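Local coordinates for cell wall mannoprotein 1 (Neosartorya fumigata, PDB 5J5L) that binds lipids, here arachidonic acid within its helical bundle, and is probably a constitutive cell wall protein and a target of the host's antibodies, at residues A[5-9]-A[50-55]. Sequence-based numbering, arbitrary orientation.
Sequences TILSD and QATADA
Asp9 lays its carboxylate over the turn that begins at Ala51 and meets the carboxylate of Asp54 oxygen to oxygen, with Asp9 OD2 2.4 Å from Asp54 OD2. Both segments are regular α-helix, 5-9 within helix 3-26 and 50-55 within helix 31-56, and they run antiparallel at 168°; the axes of the two segments approach to 9.3 Å. The register is set by Asp9 and Ala51, whose CA atoms are 5.4 Å apart; Ala51, with only a methyl group, leaves room for the side chain of Asp9, with Asp9 CB 3.8 Å from Ala51 CB and Asp9 OD2 3.5 Å from Ala51 CA. Each aspartate takes the m rotamer at chi1, and each points its CA-to-CB bond toward the partner helix, so the two acids converge between the backbones. One turn before Asp9, Thr5 places CG2 3.4 Å from Asp54 OD2, while its OG1 is hydrogen-bonded to Asp2. On the buried flank Ile6, in the mt rotamer, reaches across with CD1 3.9 Å from Ala55 CA and 4.4 Å from Ala55 CB. Beyond it, Leu121 and Ile124 of helix 100-124 and Val69 of helix 63-89 also touch Ile6, and Leu117 meets Ala51. This is an antiparallel pair within an all-helical bundle, apolar on its inner flank and acidic toward the solvent; the bound arachidonic acid lies about 11 Å from the side chain of Ala51. Two carboxylate oxygens this close would repel if both groups were charged, so one of the two acids is probably protonated.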
ATOM      1  N   THR A   5       6.642 -14.292  -9.136  1.00 25.64           N
ATOM      2  CA  THR A   5       5.522 -13.443  -9.529  1.00 25.16           C
ATOM      3  C   THR A   5       5.089 -12.512  -8.403  1.00 21.86           C
ATOM      4  O   THR A   5       4.846 -11.321  -8.616  1.00 20.80           O
ATOM      5  CB  THR A   5       4.320 -14.289 -10.022  1.00 29.19           C
ATOM      6  OG1 THR A   5       4.729 -15.102 -11.124  1.00 33.00           O
ATOM      7  CG2 THR A   5       3.160 -13.400 -10.467  1.00 31.61           C
ATOM      8  N   ILE A   6       4.983 -13.052  -7.193  1.00 22.55           N
ATOM      9  CA  ILE A   6       4.618 -12.255  -6.039  1.00 20.43           C
ATOM     10  C   ILE A   6       5.682 -11.161  -5.809  1.00 18.26           C
ATOM     11  O   ILE A   6       5.328 -10.012  -5.546  1.00 17.56           O
ATOM     12  CB  ILE A   6       4.457 -13.127  -4.774  1.00 22.60           C
ATOM     13  CG1 ILE A   6       3.287 -14.095  -4.950  1.00 26.48           C
ATOM     14  CG2 ILE A   6       4.275 -12.251  -3.540  1.00 22.71           C
ATOM     15  CD1 ILE A   6       3.253 -15.203  -3.923  1.00 29.90           C
ATOM     16  N   LEU A   7       6.966 -11.501  -5.925  1.00 18.96           N
ATOM     17  CA  LEU A   7       8.022 -10.494  -5.705  1.00 18.92           C
ATOM     18  C   LEU A   7       7.932  -9.374  -6.741  1.00 18.46           C
ATOM     19  O   LEU A   7       8.052  -8.192  -6.390  1.00 19.94           O
ATOM     20  CB  LEU A   7       9.405 -11.117  -5.729  1.00 18.67           C
ATOM     21  CG  LEU A   7       9.666 -12.110  -4.593  1.00 21.26           C
ATOM     22  CD1 LEU A   7      10.957 -12.866  -4.814  1.00 23.12           C
ATOM     23  CD2 LEU A   7       9.691 -11.408  -3.260  1.00 22.02           C
ATOM     24  N   SER A   8       7.714  -9.746  -7.997  1.00 19.06           N
ATOM     25  CA  SER A   8       7.552  -8.765  -9.063  1.00 21.02           C
ATOM     26  C   SER A   8       6.323  -7.885  -8.763  1.00 19.33           C
ATOM     27  O   SER A   8       6.369  -6.656  -8.934  1.00 19.92           O
ATOM     28  CB  SER A   8       7.416  -9.478 -10.410  1.00 25.62           C
ATOM     29  OG  SER A   8       7.225  -8.554 -11.468  1.00 32.68           O
ATOM     30  N   ASP A   9       5.237  -8.514  -8.307  1.00 19.48           N
ATOM     31  CA  ASP A   9       4.016  -7.786  -7.950  1.00 18.40           C
ATOM     32  C   ASP A   9       4.285  -6.763  -6.849  1.00 16.89           C
ATOM     33  O   ASP A   9       3.763  -5.651  -6.888  1.00 17.31           O
ATOM     34  CB  ASP A   9       2.926  -8.723  -7.430  1.00 20.71           C
ATOM     35  CG  ASP A   9       2.315  -9.604  -8.491  1.00 24.80           C
ATOM     36  OD1 ASP A   9       2.453  -9.355  -9.725  1.00 26.10           O
ATOM     37  OD2 ASP A   9       1.615 -10.561  -8.077  1.00 26.75           O
ATOM     38  N   GLN A  50      -3.917  -7.459  -7.578  1.00 23.14           N
ATOM     39  CA  GLN A  50      -3.224  -8.458  -8.396  1.00 25.44           C
ATOM     40  C   GLN A  50      -2.285  -9.306  -7.535  1.00 23.26           C
ATOM     41  O   GLN A  50      -2.249 -10.536  -7.678  1.00 26.51           O
ATOM     42  CB  GLN A  50      -2.449  -7.791  -9.536  1.00 27.13           C
ATOM     43  CG  GLN A  50      -1.671  -8.770 -10.421  1.00 29.48           C
ATOM     44  CD  GLN A  50      -2.578  -9.727 -11.170  1.00 35.98           C
ATOM     45  OE1 GLN A  50      -2.538 -10.938 -10.951  1.00 40.23           O
ATOM     46  NE2 GLN A  50      -3.418  -9.188 -12.043  1.00 37.12           N
ATOM     47  N   ALA A  51      -1.526  -8.648  -6.661  1.00 21.61           N
ATOM     48  CA  ALA A  51      -0.633  -9.340  -5.721  1.00 21.25           C
ATOM     49  C   ALA A  51      -1.408 -10.325  -4.828  1.00 22.60           C
ATOM     50  O   ALA A  51      -0.981 -11.468  -4.632  1.00 22.14           O
ATOM     51  CB  ALA A  51       0.139  -8.348  -4.872  1.00 21.21           C
ATOM     52  N   THR A  52      -2.551  -9.874  -4.307  1.00 21.00           N
ATOM     53  CA  THR A  52      -3.417 -10.736  -3.504  1.00 23.22           C
ATOM     54  C   THR A  52      -3.862 -11.978  -4.285  1.00 25.29           C
ATOM     55  O   THR A  52      -3.787 -13.113  -3.785  1.00 25.70           O
ATOM     56  CB  THR A  52      -4.643  -9.944  -3.023  1.00 23.25           C
ATOM     57  OG1 THR A  52      -4.204  -8.837  -2.235  1.00 21.48           O
ATOM     58  CG2 THR A  52      -5.556 -10.809  -2.192  1.00 25.07           C
ATOM     59  N   ALA A  53      -4.308 -11.777  -5.525  1.00 26.63           N
ATOM     60  CA  ALA A  53      -4.759 -12.887  -6.353  1.00 30.14           C
ATOM     61  C   ALA A  53      -3.624 -13.874  -6.629  1.00 28.80           C
ATOM     62  O   ALA A  53      -3.808 -15.090  -6.588  1.00 29.18           O
ATOM     63  CB  ALA A  53      -5.349 -12.379  -7.665  1.00 30.77           C
ATOM     64  N   ASP A  54      -2.443 -13.340  -6.914  1.00 26.77           N
ATOM     65  CA  ASP A  54      -1.280 -14.170  -7.172  1.00 26.03           C
ATOM     66  C   ASP A  54      -0.863 -14.950  -5.924  1.00 26.23           C
ATOM     67  O   ASP A  54      -0.464 -16.119  -6.021  1.00 29.11           O
ATOM     68  CB  ASP A  54      -0.118 -13.315  -7.710  1.00 26.14           C
ATOM     69  CG  ASP A  54      -0.342 -12.868  -9.159  1.00 28.71           C
ATOM     70  OD1 ASP A  54      -1.120 -13.535  -9.874  1.00 32.06           O
ATOM     71  OD2 ASP A  54       0.253 -11.859  -9.595  1.00 28.18           O
ATOM     72  N   ALA A  55      -0.947 -14.311  -4.762  1.00 26.58           N
ATOM     73  CA  ALA A  55      -0.625 -14.973  -3.495  1.00 26.84           C
ATOM     74  C   ALA A  55      -1.622 -16.091  -3.207  1.00 29.24           C
ATOM     75  O   ALA A  55      -1.221 -17.184  -2.778  1.00 29.97           O
ATOM     76  CB  ALA A  55      -0.627 -13.970  -2.349  1.00 27.05           C
TER